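Local coordinates for nitrogen regulatory PII-like protein (Bacillus subtilis subsp. subtilis, PDB 4R25) that acts as a trimeric PII-family regulator in nitrogen control, required for full induction of the nrgAB operon when ammonium is limiting, at residues A[65-69]-A[110-114]. Sequence-based numbering, arbitrary orientation.
Sequences IVVSK and GPEAL
This surface contact joins the C-terminal turn, residues 110-114, to the end of strand 51-67, where the chain leaves the sheet through Ser68 and Lys69. Residues 65-67 are extended and alternate in direction: Val66 points toward the C-terminal segment, while Val67 faces away, onto Val72 and Val75 of helix 72-83. Gly110, with positive phi, begins a type I beta turn (Pro111 -58/-2, Glu112 -93/-14) closed by the hydrogen bond from Ala113 N to Gly110 O (2.8 Å). Nearest CA pairs are Ser68-Pro111 (5.5 Å) and Val67-Leu114 (7.4 Å). Leu114, in the mt rotamer, makes an apolar contact with Val66 at the strand end (Leu114 CD2 to Val66 CG1, 3.7 Å), and its CD1 packs on Ser68 just beyond it, 3.7 Å from Ser68 N and 3.8 Å from Ser68 CB. In the antiparallel, ferredoxin-like sheet of the PII fold, strand 51-67 is an inner strand beside strand 4-10, and the C-terminal tail following strand 100-103 folds back to its end. Met3 touches both Pro111 and Leu114, and Phe94 of a second subunit packs on Val66, so the contact borders the trimer interface. Ser68 OG hydrogen-bonds to His2 O. Lys69 sets out sideways, with chi1 m and chi2 near 124°, and bends back so that NZ reaches the flank of the turn, donating a hydrogen bond to Pro111 O (2.8 Å) and lying 3.7 Å from Leu114 CB.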
ATOM      1  N   ILE A  65      -1.883   8.007  -5.972  1.00 29.56           N
ATOM      2  CA  ILE A  65      -1.429   9.288  -6.452  1.00 32.73           C
ATOM      3  C   ILE A  65      -0.706   9.968  -5.305  1.00 36.75           C
ATOM      4  O   ILE A  65      -1.222  10.032  -4.195  1.00 41.31           O
ATOM      5  CB  ILE A  65      -2.623  10.147  -6.891  1.00 38.49           C
ATOM      6  CG1 ILE A  65      -3.559   9.318  -7.771  1.00 42.81           C
ATOM      7  CG2 ILE A  65      -2.155  11.390  -7.625  1.00 39.30           C
ATOM      8  CD1 ILE A  65      -4.962   9.869  -7.859  1.00 50.52           C
ATOM      9  N   VAL A  66       0.508  10.434  -5.559  1.00 42.36           N
ATOM     10  CA  VAL A  66       1.223  11.224  -4.571  1.00 40.43           C
ATOM     11  C   VAL A  66       1.146  12.676  -4.997  1.00 41.64           C
ATOM     12  O   VAL A  66       1.239  12.980  -6.179  1.00 45.48           O
ATOM     13  CB  VAL A  66       2.689  10.786  -4.455  1.00 48.06           C
ATOM     14  CG1 VAL A  66       3.430  11.648  -3.432  1.00 42.77           C
ATOM     15  CG2 VAL A  66       2.759   9.315  -4.078  1.00 46.25           C
ATOM     16  N   VAL A  67       0.950  13.574  -4.041  1.00 35.05           N
ATOM     17  CA  VAL A  67       0.780  14.982  -4.371  1.00 46.12           C
ATOM     18  C   VAL A  67       1.408  15.862  -3.331  1.00 50.86           C
ATOM     19  O   VAL A  67       1.491  15.493  -2.159  1.00 58.47           O
ATOM     20  CB  VAL A  67      -0.708  15.391  -4.475  1.00 44.30           C
ATOM     21  CG1 VAL A  67      -1.392  14.652  -5.616  1.00 47.19           C
ATOM     22  CG2 VAL A  67      -1.421  15.137  -3.151  1.00 54.43           C
ATOM     23  N   SER A  68       1.845  17.036  -3.775  1.00 60.58           N
ATOM     24  CA  SER A  68       2.328  18.070  -2.878  1.00 54.59           C
ATOM     25  C   SER A  68       1.815  19.427  -3.343  1.00 57.56           C
ATOM     26  O   SER A  68       0.982  20.036  -2.679  1.00 54.15           O
ATOM     27  CB  SER A  68       3.852  18.060  -2.813  1.00 61.15           C
ATOM     28  OG  SER A  68       4.306  18.915  -1.781  1.00 68.96           O
ATOM     29  N   LYS A  69       2.305  19.893  -4.490  1.00 74.29           N
ATOM     30  CA  LYS A  69       1.841  21.163  -5.052  1.00 62.19           C
ATOM     31  C   LYS A  69       0.359  21.071  -5.361  1.00 62.88           C
ATOM     32  O   LYS A  69      -0.438  21.872  -4.881  1.00 83.38           O
ATOM     33  CB  LYS A  69       2.615  21.525  -6.321  1.00 78.24           C
ATOM     34  CG  LYS A  69       4.057  21.943  -6.081  1.00 72.95           C
ATOM     35  CD  LYS A  69       5.008  21.077  -6.883  1.00 90.07           C
ATOM     36  CE  LYS A  69       4.816  19.596  -6.558  1.00 73.82           C
ATOM     37  NZ  LYS A  69       5.751  18.747  -7.345  1.00 82.29           N
ATOM     38  N   GLY A 110      11.631  15.657  -1.118  1.00 56.18           N
ATOM     39  CA  GLY A 110      10.524  16.563  -0.860  1.00 56.05           C
ATOM     40  C   GLY A 110       9.680  16.805  -2.099  1.00 60.58           C
ATOM     41  O   GLY A 110       9.835  16.106  -3.103  1.00 61.62           O
ATOM     42  N   PRO A 111       8.777  17.798  -2.036  1.00 58.76           N
ATOM     43  CA  PRO A 111       7.847  18.109  -3.132  1.00 56.41           C
ATOM     44  C   PRO A 111       8.512  18.436  -4.472  1.00 47.52           C
ATOM     45  O   PRO A 111       7.808  18.650  -5.456  1.00 75.40           O
ATOM     46  CB  PRO A 111       7.057  19.316  -2.604  1.00 49.30           C
ATOM     47  CG  PRO A 111       7.787  19.783  -1.382  1.00 58.48           C
ATOM     48  CD  PRO A 111       8.500  18.599  -0.832  1.00 55.09           C
ATOM     49  N   GLU A 112       9.838  18.459  -4.513  1.00 59.30           N
ATOM     50  CA  GLU A 112      10.554  18.656  -5.771  1.00 56.27           C
ATOM     51  C   GLU A 112      10.924  17.336  -6.442  1.00 80.74           C
ATOM     52  O   GLU A 112      11.299  17.306  -7.618  1.00 79.91           O
ATOM     53  CB  GLU A 112      11.795  19.524  -5.552  1.00 83.52           C
ATOM     54  CG  GLU A 112      11.453  20.960  -5.195  1.00106.16           C
ATOM     55  CD  GLU A 112      10.369  21.532  -6.102  1.00137.08           C
ATOM     56  OE1 GLU A 112      10.467  21.353  -7.337  1.00156.73           O
ATOM     57  OE2 GLU A 112       9.412  22.151  -5.581  1.00130.23           O
ATOM     58  N   ALA A 113      10.817  16.244  -5.692  1.00 71.99           N
ATOM     59  CA  ALA A 113      11.054  14.920  -6.249  1.00 61.93           C
ATOM     60  C   ALA A 113       9.884  14.485  -7.131  1.00 70.46           C
ATOM     61  O   ALA A 113      10.053  13.694  -8.059  1.00 66.31           O
ATOM     62  CB  ALA A 113      11.291  13.910  -5.135  1.00 79.34           C
ATOM     63  N   LEU A 114       8.703  15.027  -6.844  1.00 75.82           N
ATOM     64  CA  LEU A 114       7.481  14.647  -7.546  1.00 77.79           C
ATOM     65  C   LEU A 114       7.472  15.117  -9.001  1.00 91.54           C
ATOM     66  O   LEU A 114       7.705  16.289  -9.316  1.00110.15           O
ATOM     67  CB  LEU A 114       6.241  15.139  -6.790  1.00 76.92           C
ATOM     68  CG  LEU A 114       6.087  14.546  -5.394  1.00 66.25           C
ATOM     69  CD1 LEU A 114       4.791  14.972  -4.723  1.00 63.35           C
ATOM     70  CD2 LEU A 114       6.141  13.050  -5.517  1.00 71.25           C
ATOM     71  OXT LEU A 114       7.237  14.304  -9.903  1.00 98.97           O
TER